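Long-range contacts in major capsid protein P2 (Pseudoalteromonas phage pm2, PDB 2VVF), which forms the trimeric building block of the phage capsid as a major capsid protein with the double jelly-roll fold: residues A[148-153]-A[256-261]; A[174-179]-A[218-223]. One frame throughout, in Å; residues are numbered along the deposited sequence.

Contact 1 (A[148-153]-A[256-261])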
loop_
_atom_site.group_PDB
_atom_site.type_symbol
_atom_site.label_atom_id
_atom_site.label_comp_id
_atom_site.label_asym_id
_atom_site.label_seq_id
_atom_site.Cartn_x
_atom_site.Cartn_y
_atom_site.Cartn_z
ATOM N N ARG A 148 9.652 -20.774 -15.055
ATOM C CA ARG A 148 10.428 -21.624 -15.955
ATOM C C ARG A 148 11.798 -21.036 -16.280
ATOM O O ARG A 148 11.961 -19.818 -16.371
ATOM C CB ARG A 148 9.650 -21.915 -17.238
ATOM C CG ARG A 148 8.485 -22.873 -17.050
ATOM C CD ARG A 148 8.812 -23.950 -16.024
ATOM N NE ARG A 148 7.605 -24.518 -15.429
ATOM C CZ ARG A 148 6.809 -25.387 -16.043
ATOM N NH1 ARG A 148 7.095 -25.800 -17.268
ATOM N NH2 ARG A 148 5.727 -25.843 -15.429
ATOM N N ASN A 149 12.776 -21.918 -16.459
ATOM C CA ASN A 149 14.152 -21.522 -16.735
ATOM C C ASN A 149 14.542 -21.781 -18.187
ATOM O O ASN A 149 14.243 -22.839 -18.739
ATOM C CB ASN A 149 15.100 -22.298 -15.811
ATOM C CG ASN A 149 16.227 -21.442 -15.278
ATOM O OD1 ASN A 149 16.294 -20.242 -15.546
ATOM N ND2 ASN A 149 17.121 -22.056 -14.511
ATOM N N PHE A 150 15.234 -20.818 -18.789
ATOM C CA PHE A 150 15.706 -20.946 -20.165
ATOM C C PHE A 150 17.086 -20.306 -20.302
ATOM O O PHE A 150 17.356 -19.261 -19.711
ATOM C CB PHE A 150 14.730 -20.289 -21.146
ATOM C CG PHE A 150 13.324 -20.805 -21.046
ATOM C CD1 PHE A 150 12.958 -21.985 -21.670
ATOM C CD2 PHE A 150 12.361 -20.099 -20.343
ATOM C CE1 PHE A 150 11.665 -22.463 -21.580
ATOM C CE2 PHE A 150 11.067 -20.570 -20.249
ATOM C CZ PHE A 150 10.718 -21.755 -20.870
ATOM N N PHE A 151 17.963 -20.944 -21.072
ATOM C CA PHE A 151 19.309 -20.426 -21.281
ATOM C C PHE A 151 19.539 -20.137 -22.757
ATOM O O PHE A 151 19.343 -21.005 -23.607
ATOM C CB PHE A 151 20.356 -21.410 -20.756
ATOM C CG PHE A 151 20.392 -21.512 -19.259
ATOM C CD1 PHE A 151 21.282 -20.751 -18.520
ATOM C CD2 PHE A 151 19.523 -22.358 -18.588
ATOM C CE1 PHE A 151 21.312 -20.837 -17.140
ATOM C CE2 PHE A 151 19.549 -22.452 -17.210
ATOM C CZ PHE A 151 20.443 -21.690 -16.485
ATOM N N LYS A 152 19.925 -18.905 -23.062
ATOM C CA LYS A 152 20.146 -18.514 -24.444
ATOM C C LYS A 152 21.384 -17.643 -24.592
ATOM O O LYS A 152 21.778 -16.942 -23.661
ATOM C CB LYS A 152 18.914 -17.798 -24.999
ATOM C CG LYS A 152 17.971 -18.709 -25.765
ATOM C CD LYS A 152 16.570 -18.667 -25.191
ATOM C CE LYS A 152 15.838 -19.972 -25.443
ATOM N NZ LYS A 152 14.544 -19.757 -26.143
ATOM N N GLN A 153 21.998 -17.702 -25.768
ATOM C CA GLN A 153 23.204 -16.935 -26.037
ATOM C C GLN A 153 22.898 -15.513 -26.482
ATOM O O GLN A 153 22.073 -15.287 -27.370
ATOM C CB GLN A 153 24.067 -17.636 -27.089
ATOM C CG GLN A 153 25.412 -16.969 -27.332
ATOM C CD GLN A 153 26.381 -17.180 -26.187
ATOM O OE1 GLN A 153 26.114 -17.950 -25.265
ATOM N NE2 GLN A 153 27.518 -16.494 -26.240
ATOM N N ILE A 256 17.149 -16.765 -19.082
ATOM C CA ILE A 256 15.849 -16.127 -19.241
ATOM C C ILE A 256 14.807 -16.762 -18.324
ATOM O O ILE A 256 14.469 -17.938 -18.472
ATOM C CB ILE A 256 15.380 -16.145 -20.712
ATOM C CG1 ILE A 256 16.411 -15.468 -21.622
ATOM C CG2 ILE A 256 14.027 -15.459 -20.847
ATOM C CD1 ILE A 256 16.728 -14.041 -21.242
ATOM N N ILE A 257 14.296 -15.976 -17.381
ATOM C CA ILE A 257 13.274 -16.450 -16.456
ATOM C C ILE A 257 11.902 -16.010 -16.947
ATOM O O ILE A 257 11.663 -14.821 -17.151
ATOM C CB ILE A 257 13.525 -15.937 -15.023
ATOM C CG1 ILE A 257 14.965 -16.226 -14.598
ATOM C CG2 ILE A 257 12.540 -16.572 -14.046
ATOM C CD1 ILE A 257 15.339 -17.682 -14.689
ATOM N N VAL A 258 11.005 -16.969 -17.145
ATOM C CA VAL A 258 9.656 -16.661 -17.601
ATOM C C VAL A 258 8.633 -17.105 -16.565
ATOM O O VAL A 258 8.535 -18.288 -16.242
ATOM C CB VAL A 258 9.363 -17.287 -18.974
ATOM C CG1 VAL A 258 7.979 -16.874 -19.464
ATOM C CG2 VAL A 258 10.433 -16.899 -19.977
ATOM N N GLU A 259 7.881 -16.145 -16.036
ATOM C CA GLU A 259 6.855 -16.437 -15.045
ATOM C C GLU A 259 5.525 -16.683 -15.743
ATOM O O GLU A 259 4.815 -15.742 -16.097
ATOM C CB GLU A 259 6.720 -15.277 -14.057
ATOM C CG GLU A 259 7.911 -15.107 -13.132
ATOM C CD GLU A 259 7.692 -14.021 -12.098
ATOM O OE1 GLU A 259 6.923 -14.255 -11.142
ATOM O OE2 GLU A 259 8.281 -12.930 -12.246
ATOM N N TYR A 260 5.204 -17.953 -15.961
ATOM C CA TYR A 260 3.957 -18.322 -16.613
ATOM C C TYR A 260 2.834 -18.383 -15.585
ATOM O O TYR A 260 3.082 -18.401 -14.379
ATOM C CB TYR A 260 4.094 -19.679 -17.309
ATOM C CG TYR A 260 4.962 -19.656 -18.546
ATOM C CD1 TYR A 260 4.442 -19.277 -19.776
ATOM C CD2 TYR A 260 6.297 -20.041 -18.488
ATOM C CE1 TYR A 260 5.231 -19.269 -20.911
ATOM C CE2 TYR A 260 7.091 -20.036 -19.618
ATOM C CZ TYR A 260 6.555 -19.647 -20.824
ATOM O OH TYR A 260 7.346 -19.640 -21.948
ATOM N N MET A 261 1.600 -18.428 -16.073
ATOM C CA MET A 261 0.427 -18.506 -15.212
ATOM C C MET A 261 -0.679 -19.267 -15.931
ATOM O O MET A 261 -0.847 -19.137 -17.142
ATOM C CB MET A 261 -0.077 -17.102 -14.868
ATOM C CG MET A 261 0.791 -16.330 -13.893
ATOM S SD MET A 261 0.135 -14.676 -13.592
ATOM C CE MET A 261 -0.306 -14.176 -15.252
#
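R148 to F150 and I256 to V258 belong to two long antiparallel strands, 143-154 and 252-263, paired edge to edge. R148 and V258 form a hydrogen-bonded pair: R148 N donates to V258 O at 3.0 Å, and V258 N returns the bond to R148 O at 3.1 Å, both nearly straight. One pair further on, I256 N reaches F150 O at 2.6 Å, while the reverse bond from F150 N is bent to 128° and weak. N149 and I257 lie between as a non-hydrogen-bonded pair with their side chains on the other face.

In jelly-roll nomenclature these strands, 143-154 and 252-263, are the first and last of the second barrel, adjacent in its BIDG sheet, and the face bearing R148, F150, I256 and V258 is apolar close to the backbone. F150 CG lies beside its own backbone N (chi1 -56°), and the ring reaches across the neighbouring strand, where CE2 meets V258 CG2 at 3.7 Å. Beta-branched V258 suits both the extended backbone and this packing. The rings of F150 and Y260 meet at their edges, with the two CE2 atoms 4.1 Å apart and the side chains crossing at about a right angle.

Arginine serves here through both halves of its chain. Its aliphatic start touches Y260, R148 CG lying 3.9 Å from Y260 CD2. Then chi2 (-36°) bends the chain at CD; the guanidinium end leads away from the neighbouring strand, NE bonding to L56 O in the first jelly roll and NH2 forming a salt bridge with the C-terminal carboxylate of F269. Tyrosine likewise combines ring packing with a polar tip, Y260 OH bonding to P165 O.

Contact 2 (A[174-179]-A[218-223])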
loop_
_atom_site.group_PDB
_atom_site.type_symbol
_atom_site.label_atom_id
_atom_site.label_comp_id
_atom_site.label_asym_id
_atom_site.label_seq_id
_atom_site.Cartn_x
_atom_site.Cartn_y
_atom_site.Cartn_z
ATOM N N ALA A 174 5.747 -12.036 -16.309
ATOM C CA ALA A 174 6.980 -11.289 -16.508
ATOM C C ALA A 174 8.086 -12.124 -17.135
ATOM O O ALA A 174 8.019 -13.350 -17.159
ATOM C CB ALA A 174 7.450 -10.694 -15.191
ATOM N N ILE A 175 9.107 -11.441 -17.636
ATOM C CA ILE A 175 10.267 -12.090 -18.231
ATOM C C ILE A 175 11.512 -11.416 -17.668
ATOM O O ILE A 175 11.634 -10.194 -17.708
ATOM C CB ILE A 175 10.238 -12.008 -19.767
ATOM C CG1 ILE A 175 9.017 -12.742 -20.321
ATOM C CG2 ILE A 175 11.521 -12.577 -20.355
ATOM C CD1 ILE A 175 8.676 -12.360 -21.749
ATOM N N HIS A 176 12.415 -12.209 -17.109
ATOM C CA HIS A 176 13.635 -11.665 -16.527
ATOM C C HIS A 176 14.873 -12.129 -17.278
ATOM O O HIS A 176 15.193 -13.315 -17.288
ATOM C CB HIS A 176 13.745 -12.049 -15.049
ATOM C CG HIS A 176 12.490 -11.812 -14.269
ATOM N ND1 HIS A 176 12.202 -10.605 -13.672
ATOM C CD2 HIS A 176 11.445 -12.628 -13.992
ATOM C CE1 HIS A 176 11.034 -10.686 -13.059
ATOM N NE2 HIS A 176 10.556 -11.903 -13.238
ATOM N N ILE A 177 15.564 -11.184 -17.905
ATOM C CA ILE A 177 16.782 -11.488 -18.644
ATOM C C ILE A 177 17.990 -11.295 -17.735
ATOM O O ILE A 177 18.337 -10.170 -17.373
ATOM C CB ILE A 177 16.897 -10.633 -19.918
ATOM C CG1 ILE A 177 15.717 -10.909 -20.852
ATOM C CG2 ILE A 177 18.224 -10.895 -20.620
ATOM C CD1 ILE A 177 15.216 -9.681 -21.578
ATOM N N LYS A 178 18.615 -12.401 -17.347
ATOM C CA LYS A 178 19.772 -12.352 -16.465
ATOM C C LYS A 178 21.074 -12.297 -17.254
ATOM O O LYS A 178 21.613 -13.328 -17.660
ATOM C CB LYS A 178 19.772 -13.549 -15.517
ATOM C CG LYS A 178 18.563 -13.610 -14.599
ATOM C CD LYS A 178 18.959 -14.065 -13.204
ATOM C CE LYS A 178 18.909 -15.578 -13.080
ATOM N NZ LYS A 178 19.448 -16.046 -11.774
ATOM N N ALA A 179 21.566 -11.082 -17.468
ATOM C CA ALA A 179 22.807 -10.854 -18.200
ATOM C C ALA A 179 23.412 -9.544 -17.712
ATOM O O ALA A 179 22.690 -8.654 -17.265
ATOM C CB ALA A 179 22.538 -10.794 -19.697
ATOM N N THR A 218 20.008 -7.765 -14.392
ATOM C CA THR A 218 18.719 -8.283 -14.832
ATOM C C THR A 218 17.886 -7.221 -15.533
ATOM O O THR A 218 17.774 -6.095 -15.053
ATOM C CB THR A 218 17.908 -8.871 -13.662
ATOM O OG1 THR A 218 18.756 -9.678 -12.837
ATOM C CG2 THR A 218 16.759 -9.712 -14.198
ATOM N N TYR A 219 17.264 -7.602 -16.645
ATOM C CA TYR A 219 16.365 -6.717 -17.372
ATOM C C TYR A 219 14.981 -7.337 -17.249
ATOM O O TYR A 219 14.683 -8.345 -17.891
ATOM C CB TYR A 219 16.762 -6.608 -18.842
ATOM C CG TYR A 219 16.059 -5.492 -19.580
ATOM C CD1 TYR A 219 16.701 -4.281 -19.821
ATOM C CD2 TYR A 219 14.756 -5.646 -20.036
ATOM C CE1 TYR A 219 16.064 -3.258 -20.494
ATOM C CE2 TYR A 219 14.111 -4.629 -20.713
ATOM C CZ TYR A 219 14.769 -3.438 -20.940
ATOM O OH TYR A 219 14.131 -2.422 -21.614
ATOM N N THR A 220 14.159 -6.760 -16.379
ATOM C CA THR A 220 12.826 -7.283 -16.124
ATOM C C THR A 220 11.739 -6.636 -16.971
ATOM O O THR A 220 11.622 -5.410 -17.031
ATOM C CB THR A 220 12.473 -7.207 -14.624
ATOM O OG1 THR A 220 13.312 -8.105 -13.885
ATOM C CG2 THR A 220 11.013 -7.571 -14.398
ATOM N N ILE A 221 10.932 -7.478 -17.608
ATOM C CA ILE A 221 9.803 -7.019 -18.405
ATOM C C ILE A 221 8.537 -7.419 -17.659
ATOM O O ILE A 221 7.997 -8.505 -17.866
ATOM C CB ILE A 221 9.828 -7.605 -19.825
ATOM C CG1 ILE A 221 10.969 -6.988 -20.636
ATOM C CG2 ILE A 221 8.490 -7.376 -20.517
ATOM C CD1 ILE A 221 11.163 -7.624 -21.994
ATOM N N ASP A 222 8.107 -6.551 -16.748
ATOM C CA ASP A 222 6.931 -6.794 -15.923
ATOM C C ASP A 222 5.642 -6.473 -16.672
ATOM O O ASP A 222 5.406 -5.325 -17.049
ATOM C CB ASP A 222 7.016 -5.952 -14.649
ATOM C CG ASP A 222 6.306 -6.592 -13.478
ATOM O OD1 ASP A 222 5.271 -7.256 -13.697
ATOM O OD2 ASP A 222 6.776 -6.414 -12.334
ATOM N N PHE A 223 4.810 -7.489 -16.878
ATOM C CA PHE A 223 3.541 -7.312 -17.581
ATOM C C PHE A 223 2.388 -7.116 -16.601
ATOM O O PHE A 223 1.231 -7.014 -17.007
ATOM C CB PHE A 223 3.251 -8.516 -18.483
ATOM C CG PHE A 223 4.237 -8.692 -19.603
ATOM C CD1 PHE A 223 4.325 -7.755 -20.621
ATOM C CD2 PHE A 223 5.058 -9.805 -19.651
ATOM C CE1 PHE A 223 5.232 -7.921 -21.657
ATOM C CE2 PHE A 223 5.962 -9.977 -20.685
ATOM C CZ PHE A 223 6.049 -9.032 -21.688
#
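T218, I177 and I175 have the most surface buried where strands 174-178 and 218-222 run antiparallel. I177 pairs with Y219 through two bonds: I177 N meets Y219 O at 3.0 Å in an almost linear bond (176°) whose donor sits well above the carbonyl plane, and Y219 N meets I177 O at 2.9 Å. That same oxygen also receives a CA-H...O contact from T218 CA at 3.2 Å.

With T218 OG1 beside the backbone N (chi1 -44°), the methyl CG2 stands anti to that N and lies 3.9 Å from H176 CB. Threonine fits because its two branches separate these tasks: the methyl packs on the neighbouring strand, while OG1 turns to D216 O.

I175 forms the next hydrogen-bonded pair, I175 O accepting I221 N at 2.8 Å, nearly straight and in the carbonyl plane. Its chain is extended at chi2 (162°), and CD1 comes to the edge of the F223 ring, 3.8 Å from CE2. Branched isoleucines suit this extended backbone and the apolar face they share with Y219 and I221.

On the other face H176 and T220 lie side by side, pointing the same way. H176 ND1 and T220 OG1, 2.7 Å apart in the plane of the imidazole, share a hydrogen bond, while H176 NE2 is bonded to E259 OE2. Both ring nitrogens are therefore gripped, which fixes the rotation of this buried ring.

The strands are D and G of the second jelly roll. Their isoleucine face turns into the sandwich, where I177, Y219 and I221 meet V182 or V185 of strand 182-189. Behind the H176 face, L207 of helix 200-209 touches T220 and D222, and R71 of helix 63-71, from the first jelly roll, packs on H176 and forms a salt bridge with D222.

Both contacts lie in the second jelly roll, which follows the first along the chain. Strand 143-154 opens it, and strand 252-263, near the C terminus, pairs with it in contact 1, closing a loop of 102 residues. Inside that loop strand 171-178 is met by strand 218-222, closing contact 2 round a shorter loop of 38 residues, so the two are nested. The middle strands 252-263 and 171-178 are neighbours, giving the sheet order 143-154, 252-263, 171-178, 218-222. Across this seam H176 N probably bonds to I257 O, and I256 CD1 packs on I177 CG1, joining the two strand pairs into one BIDG sheet.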